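Long-range contacts in MP-4 (Mucuna pruriens, PDB 5DSS), which probably belongs to the Kunitz-type protease inhibitors and contributes to snake venom neutralization by the seeds indirectly, by stimulating cross-reactive antibodies: residues 20-25 and 179-184; 43-48 and 88-93; 62-67 and 80-85. All coordinates share one frame; numbering follows the deposited sequence.

Contact 1: 20-25 and 179-184; sequences KYYIMP and EKAGGG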
# COMPACT_ATOMS: atom_id res chain seq x y z
N LYS A 20 2.35 8.60 -10.51
CA LYS A 20 1.54 8.86 -9.33
C LYS A 20 0.12 8.38 -9.52
O LYS A 20 -0.51 8.70 -10.52
CB LYS A 20 1.52 10.35 -9.03
CG LYS A 20 2.87 10.93 -8.67
CD LYS A 20 2.95 12.30 -9.30
CE LYS A 20 1.58 12.97 -9.24
NZ LYS A 20 1.49 14.32 -9.89
N TYR A 21 -0.38 7.61 -8.55
CA TYR A 21 -1.73 7.06 -8.58
C TYR A 21 -2.41 7.22 -7.24
O TYR A 21 -1.86 7.79 -6.32
CB TYR A 21 -1.68 5.58 -8.96
CG TYR A 21 -1.13 5.31 -10.34
CD1 TYR A 21 -0.00 5.98 -10.79
CD2 TYR A 21 -1.73 4.39 -11.19
CE1 TYR A 21 0.52 5.75 -12.07
CE2 TYR A 21 -1.21 4.16 -12.47
CZ TYR A 21 -0.07 4.83 -12.89
OH TYR A 21 0.47 4.63 -14.13
N TYR A 22 -3.64 6.74 -7.15
CA TYR A 22 -4.40 6.76 -5.91
C TYR A 22 -4.94 5.35 -5.87
O TYR A 22 -5.02 4.68 -6.89
CB TYR A 22 -5.62 7.69 -5.97
CG TYR A 22 -5.42 9.20 -6.02
CD1 TYR A 22 -5.16 9.92 -4.87
CD2 TYR A 22 -5.56 9.90 -7.21
CE1 TYR A 22 -5.02 11.29 -4.92
CE2 TYR A 22 -5.43 11.25 -7.27
CZ TYR A 22 -5.15 11.95 -6.13
OH TYR A 22 -5.01 13.33 -6.19
N ILE A 23 -5.25 4.91 -4.70
CA ILE A 23 -5.89 3.63 -4.52
C ILE A 23 -7.23 3.82 -3.78
O ILE A 23 -7.25 4.13 -2.61
CB ILE A 23 -4.93 2.68 -3.77
CG1 ILE A 23 -3.50 3.10 -4.00
CG2 ILE A 23 -5.09 1.25 -4.24
CD1 ILE A 23 -2.54 2.30 -3.20
N MET A 24 -8.35 3.63 -4.49
CA MET A 24 -9.69 3.73 -3.90
C MET A 24 -10.17 2.44 -3.24
O MET A 24 -9.52 1.40 -3.37
CB MET A 24 -10.71 4.28 -4.91
CG MET A 24 -11.11 5.72 -4.60
SD MET A 24 -11.03 6.90 -5.98
CE MET A 24 -9.33 7.46 -5.92
N PRO A 25 -11.28 2.48 -2.50
CA PRO A 25 -11.69 1.25 -1.87
C PRO A 25 -12.57 0.48 -2.81
O PRO A 25 -13.72 0.14 -2.46
CB PRO A 25 -12.53 1.76 -0.71
CG PRO A 25 -13.28 2.90 -1.33
CD PRO A 25 -12.33 3.51 -2.34
N GLU A 179 -6.09 4.93 -9.66
CA GLU A 179 -6.41 6.16 -10.36
C GLU A 179 -5.10 6.88 -10.53
O GLU A 179 -4.57 7.42 -9.56
CB GLU A 179 -7.36 6.98 -9.47
CG GLU A 179 -8.24 8.04 -10.12
CD GLU A 179 -8.66 9.07 -9.07
OE1 GLU A 179 -8.09 8.99 -7.96
OE2 GLU A 179 -9.54 9.93 -9.29
N LYS A 180 -4.56 6.87 -11.75
CA LYS A 180 -3.37 7.64 -12.04
C LYS A 180 -3.67 9.07 -11.51
O LYS A 180 -4.83 9.47 -11.43
CB LYS A 180 -3.12 7.67 -13.56
CG LYS A 180 -2.09 8.70 -14.01
CD LYS A 180 -0.75 8.55 -13.28
CE LYS A 180 0.26 9.59 -13.74
NZ LYS A 180 1.42 9.79 -12.82
N ALA A 181 -2.64 9.82 -11.15
CA ALA A 181 -2.82 11.15 -10.60
C ALA A 181 -2.79 12.25 -11.65
O ALA A 181 -2.80 13.42 -11.31
CB ALA A 181 -1.78 11.42 -9.53
N GLY A 182 -2.77 11.84 -12.92
CA GLY A 182 -2.72 12.77 -14.04
C GLY A 182 -1.33 12.84 -14.63
O GLY A 182 -0.45 12.06 -14.25
N GLY A 183 -1.10 13.81 -15.52
CA GLY A 183 0.21 14.02 -16.11
C GLY A 183 0.32 13.87 -17.62
O GLY A 183 -0.63 13.52 -18.31
N GLY A 184 1.52 14.22 -18.08
CA GLY A 184 2.06 13.92 -19.38
C GLY A 184 3.43 13.40 -19.02
O GLY A 184 4.18 14.07 -18.31
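K180 lies against the aromatic ring of Y21. Its CA sits over one face of the ring, close to the normal and shifted toward the rim. The distance from K180 CA to the centroid of the Y21 ring is 3.8 Å, a CH-pi contact. Y21 holds its CG anti to the carbonyl carbon (chi1 -62°), which brings CG 3.7 Å from K180 CA. The outer K180 chain is less surely placed. Its CD is modelled too close to K20 O, and its CE too close to G182 O. The bond from K180 NZ to K20 O is weak and doubtful. K180 NZ also lies near K20 N, but these are two donors and are not hydrogen-bonded. The hydroxyl of Y21 turns elsewhere and is hydrogen-bonded to the backbone N of L16.

Y22 and E179 meet on the other face of the strand pair. E179 OE1 is modelled too close to both Y22 CD2 and M24 CE, so its exact place is doubtful. A181 adds an apolar patch. Its CB lies 3.5 Å from K20 CB and 4.3 Å from Y22 CE2.

The backbones run antiparallel. E179 N donates to Y22 O at 3.0 Å with a fairly straight N-H angle of 164°. The return bond from Y22 N to E179 O is bent and weak. Beyond E179, the backbone pairing continues between M24 and G177. The contact thus joins an early strand to the last one, near the two chain ends, consistent with the beta-trefoil fold of the family.

Chemically the contact is mixed. K180 lays its CA on the ring, while its ammonium has only a weak, doubtful bond here. The firmer links are the CH-pi contact and the bond from E179 N to Y22 O.

Contact 2: 43-48 and 88-93; sequences LNCPVT and PNCAEN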
# COMPACT_ATOMS: atom_id res chain seq x y z
N LEU A 43 2.19 11.08 19.16
CA LEU A 43 3.22 11.74 18.44
C LEU A 43 4.50 11.32 17.70
O LEU A 43 4.57 11.57 16.51
CB LEU A 43 3.47 13.05 19.25
CG LEU A 43 4.73 13.91 19.36
CD1 LEU A 43 4.59 15.00 18.32
CD2 LEU A 43 4.64 14.54 20.75
N ASN A 44 5.43 10.53 18.20
CA ASN A 44 6.62 10.41 17.33
C ASN A 44 6.21 9.88 15.94
O ASN A 44 5.08 9.39 15.78
CB ASN A 44 7.82 9.69 17.93
CG ASN A 44 8.91 10.64 18.44
OD1 ASN A 44 10.03 10.67 17.93
ND2 ASN A 44 8.55 11.46 19.43
N CYS A 45 6.98 10.21 14.92
CA CYS A 45 6.45 10.42 13.59
C CYS A 45 5.59 9.37 12.92
O CYS A 45 6.00 8.24 12.69
CB CYS A 45 7.52 11.01 12.68
SG CYS A 45 7.56 12.78 12.97
N PRO A 46 4.39 9.85 12.56
CA PRO A 46 3.34 9.06 11.95
C PRO A 46 3.84 8.22 10.81
O PRO A 46 4.26 8.69 9.74
CB PRO A 46 2.34 10.11 11.51
CG PRO A 46 2.39 11.07 12.67
CD PRO A 46 3.82 11.08 13.14
N VAL A 47 3.77 6.93 11.10
CA VAL A 47 4.19 5.87 10.22
C VAL A 47 2.95 5.27 9.61
O VAL A 47 2.97 4.75 8.50
CB VAL A 47 4.92 4.83 11.06
CG1 VAL A 47 5.26 3.64 10.23
CG2 VAL A 47 6.18 5.46 11.67
N THR A 48 1.86 5.39 10.34
CA THR A 48 0.60 4.75 10.01
C THR A 48 -0.04 5.32 8.74
O THR A 48 -0.48 6.48 8.73
CB THR A 48 -0.36 4.84 11.22
OG1 THR A 48 0.36 4.46 12.40
CG2 THR A 48 -1.58 3.94 11.03
N PRO A 88 5.39 13.27 5.68
CA PRO A 88 5.19 14.27 6.76
C PRO A 88 6.64 14.55 7.04
O PRO A 88 7.44 13.60 7.07
CB PRO A 88 4.57 13.46 7.89
CG PRO A 88 3.89 12.32 7.21
CD PRO A 88 4.69 12.00 5.97
N ASN A 89 7.00 15.81 7.26
CA ASN A 89 8.39 16.20 7.13
C ASN A 89 9.36 15.39 8.00
O ASN A 89 10.57 15.32 7.71
CB ASN A 89 8.56 17.72 7.33
CG ASN A 89 7.97 18.51 6.17
OD1 ASN A 89 6.99 18.07 5.54
ND2 ASN A 89 8.56 19.66 5.86
N CYS A 90 8.82 14.75 9.03
CA CYS A 90 9.66 14.20 10.09
C CYS A 90 9.92 12.73 10.23
O CYS A 90 10.79 12.32 11.00
CB CYS A 90 9.21 14.77 11.43
SG CYS A 90 9.42 13.58 12.75
N ALA A 91 9.18 11.94 9.49
CA ALA A 91 9.58 10.58 9.32
C ALA A 91 10.68 10.67 8.27
O ALA A 91 10.74 11.62 7.49
CB ALA A 91 8.39 9.76 8.86
N GLU A 92 11.58 9.70 8.28
CA GLU A 92 12.70 9.69 7.36
C GLU A 92 12.30 9.57 5.86
O GLU A 92 12.56 10.49 5.08
CB GLU A 92 13.69 8.60 7.78
CG GLU A 92 13.98 8.62 9.28
CD GLU A 92 15.46 8.75 9.59
OE1 GLU A 92 16.29 8.09 8.91
OE2 GLU A 92 15.81 9.52 10.51
N ASN A 93 11.63 8.50 5.46
CA ASN A 93 11.15 8.42 4.08
C ASN A 93 9.67 8.17 4.01
O ASN A 93 8.99 8.08 5.03
CB ASN A 93 11.92 7.37 3.27
CG ASN A 93 11.84 5.99 3.84
OD1 ASN A 93 11.21 5.75 4.87
ND2 ASN A 93 12.49 5.05 3.18
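C45 and C90 are covalently joined. Their sulfurs form a disulfide, with C45 SG and C90 SG 2.0 Å apart and a chi3 of 120°. CB of C45 points across at the other segment. Its SG stands beside its own backbone N (chi1 -83°) and meets the sulfur of C90.

The tight part of the contact is centred on this bond. C45 CB packs on the backbone of the 88-93 segment, 3.7 Å from A91 N. It also meets the methyl of A91, with C45 CB and A91 CB 4.1 Å apart. A91 is buried and directs its CB toward the 43-48 segment.

Beyond the disulfide the two segments meet loosely. P46 O lies 4.4 Å from P88 CG and equally far from A91 CB. No hydrogen bond crosses between the segments, so the covalent link does most of the joining. C90 itself is exposed and gives the bridge its solvent side. P88 to A91 form a type I beta turn, closed by a weak bond from A91 N to P88 O.

A disulfide between these two loops is consistent with the first conserved bridge of Kunitz-type inhibitors. It ties two irregular segments at the surface. One links strands 35-37 and 49-51; the other lies between strands 62-63 and 97-99. I112, just past strand 109-111, lies next to both. The side chains of P88 and A91 touch it, and its backbone bonds to that of V47.

Contact 3: 62-67 and 80-85; sequences VKFNIR and LNIEFT
I82 carries its CG1 anti to the backbone N (chi1 172°), and chi2 of 74° places CD1 over one face of the F64 ring. The distance from I82 CD1 to the F64 ring centroid is 3.7 Å, a CH-pi contact shifted toward the rim. CD1 is modelled too close to V62 CG1, so its exact place is doubtful. The I82 and F64 side chains run alongside each other in the same direction. L80 meets the same ring obliquely, with L80 CD1 3.4 Å from F64 CD2.

R67 meets N81 and E83. N81 CB packs at the edge of the guanidinium, in the plane, 3.4 Å from R67 NH1. E83 crosses R67 at about a right angle. E83 OE2 lies 3.1 Å from R67 NE but well out of the guanidinium plane.

Two backbone bonds hold the segments together. K63 N donates to E83 O at 2.8 Å, and N81 N to N65 O at 2.7 Å.

The chemistry is therefore divided. Apolar packing involves F64, L80 and I82, all buried. The R67-E83 salt bridge rests on charge alone, since no N-H points at the oxygen. The carboxylate has a second partner: OE1 makes a long, weak ion pair with R94. Buried E83 is thus probably balanced by two arginines through charge more than through directed bonds.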
# COMPACT_ATOMS: atom_id res chain seq x y z
N VAL A 62 0.64 7.64 -5.08
CA VAL A 62 1.33 6.41 -4.74
C VAL A 62 2.26 5.96 -5.87
O VAL A 62 1.80 5.52 -6.95
CB VAL A 62 0.23 5.33 -4.50
CG1 VAL A 62 0.79 4.13 -3.74
CG2 VAL A 62 -0.99 5.91 -3.77
N LYS A 63 3.57 6.05 -5.64
CA LYS A 63 4.54 5.72 -6.68
C LYS A 63 5.09 4.28 -6.70
O LYS A 63 6.02 3.93 -5.99
CB LYS A 63 5.70 6.72 -6.66
CG LYS A 63 5.70 7.71 -7.81
CD LYS A 63 6.81 8.74 -7.58
CE LYS A 63 7.08 9.63 -8.78
NZ LYS A 63 6.01 10.61 -9.09
N PHE A 64 4.53 3.47 -7.59
CA PHE A 64 4.99 2.10 -7.75
C PHE A 64 6.23 2.04 -8.68
O PHE A 64 6.09 1.84 -9.89
CB PHE A 64 3.87 1.24 -8.34
CG PHE A 64 2.69 1.01 -7.41
CD1 PHE A 64 1.77 2.03 -7.15
CD2 PHE A 64 2.45 -0.24 -6.86
CE1 PHE A 64 0.68 1.80 -6.32
CE2 PHE A 64 1.37 -0.48 -6.04
CZ PHE A 64 0.48 0.55 -5.76
N ASN A 65 7.43 2.21 -8.12
CA ASN A 65 8.68 1.97 -8.85
C ASN A 65 9.26 0.65 -8.37
O ASN A 65 9.12 0.33 -7.20
CB ASN A 65 9.75 3.05 -8.53
CG ASN A 65 9.16 4.42 -8.24
OD1 ASN A 65 8.25 4.88 -8.92
ND2 ASN A 65 9.71 5.09 -7.22
N ILE A 66 9.91 -0.14 -9.23
CA ILE A 66 10.84 -1.11 -8.65
C ILE A 66 11.74 0.06 -8.36
O ILE A 66 12.10 0.78 -9.30
CB ILE A 66 11.59 -2.03 -9.62
CG1 ILE A 66 10.65 -3.03 -10.31
CG2 ILE A 66 12.63 -2.82 -8.83
CD1 ILE A 66 10.93 -4.48 -9.96
N ARG A 67 11.96 0.34 -7.10
CA ARG A 67 12.39 1.65 -6.73
C ARG A 67 13.56 2.44 -7.21
O ARG A 67 13.34 3.60 -7.63
CB ARG A 67 12.19 1.85 -5.23
CG ARG A 67 11.03 2.77 -4.92
CD ARG A 67 11.14 3.21 -3.48
NE ARG A 67 12.51 3.63 -3.18
CZ ARG A 67 13.44 2.85 -2.63
NH1 ARG A 67 13.16 1.60 -2.29
NH2 ARG A 67 14.65 3.34 -2.40
N LEU A 80 8.43 -4.37 -6.39
CA LEU A 80 8.55 -2.91 -6.35
C LEU A 80 8.51 -2.30 -4.99
O LEU A 80 8.02 -2.90 -4.04
CB LEU A 80 7.58 -2.18 -7.26
CG LEU A 80 6.15 -2.63 -7.45
CD1 LEU A 80 5.24 -2.09 -6.36
CD2 LEU A 80 5.80 -2.07 -8.82
N ASN A 81 8.99 -1.07 -4.92
CA ASN A 81 8.92 -0.34 -3.67
C ASN A 81 8.03 0.87 -3.80
O ASN A 81 8.22 1.76 -4.66
CB ASN A 81 10.31 -0.03 -3.10
CG ASN A 81 10.81 -1.17 -2.24
OD1 ASN A 81 10.53 -1.23 -1.04
ND2 ASN A 81 11.52 -2.13 -2.87
N ILE A 82 7.05 0.88 -2.93
CA ILE A 82 6.05 1.89 -3.01
C ILE A 82 6.24 2.96 -1.90
O ILE A 82 6.80 2.69 -0.82
CB ILE A 82 4.66 1.21 -3.08
CG1 ILE A 82 3.55 2.23 -2.95
CG2 ILE A 82 4.57 0.05 -2.09
CD1 ILE A 82 3.43 3.02 -4.24
N GLU A 83 5.80 4.17 -2.22
CA GLU A 83 5.89 5.32 -1.34
C GLU A 83 4.89 6.39 -1.81
O GLU A 83 4.51 6.44 -2.99
CB GLU A 83 7.28 5.92 -1.45
CG GLU A 83 8.36 4.97 -1.95
CD GLU A 83 9.71 5.63 -2.03
OE1 GLU A 83 9.80 6.61 -2.81
OE2 GLU A 83 10.65 5.19 -1.33
N PHE A 84 4.49 7.26 -0.88
CA PHE A 84 3.61 8.40 -1.20
C PHE A 84 4.48 9.45 -1.88
O PHE A 84 5.71 9.32 -1.94
CB PHE A 84 3.02 9.04 0.07
CG PHE A 84 1.83 8.32 0.62
CD1 PHE A 84 0.64 8.30 -0.07
CD2 PHE A 84 1.89 7.69 1.85
CE1 PHE A 84 -0.49 7.66 0.46
CE2 PHE A 84 0.79 7.05 2.37
CZ PHE A 84 -0.41 7.04 1.68
N THR A 85 3.83 10.50 -2.36
CA THR A 85 4.51 11.56 -3.09
C THR A 85 5.04 12.71 -2.24
O THR A 85 5.79 13.54 -2.76
CB THR A 85 3.57 12.12 -4.15
OG1 THR A 85 3.24 11.06 -5.05
CG2 THR A 85 4.22 13.25 -4.91

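How the contacts relate
Contacts 1 and 3 are neighbours, with centres 12 Å apart. Strands 20-24 and 62-63 lie side by side in a three-stranded antiparallel sheet, and strand 177-180 flanks 20-24 on the other edge. Across the shared border Y21 O lies 3.3 Å from V62 CG2, and I23 CG1 lies 3.8 Å from the same methyl. Contact 2 stands apart. Its centre is 23 Å from that of contact 1, with nearest atoms about 13 Å apart. It lies 17 Å from contact 3 between centres and is joined to it through the sequence, where 80-85 leads into 88-93. Along the chain, contact 1 encloses contact 2, which encloses contact 3.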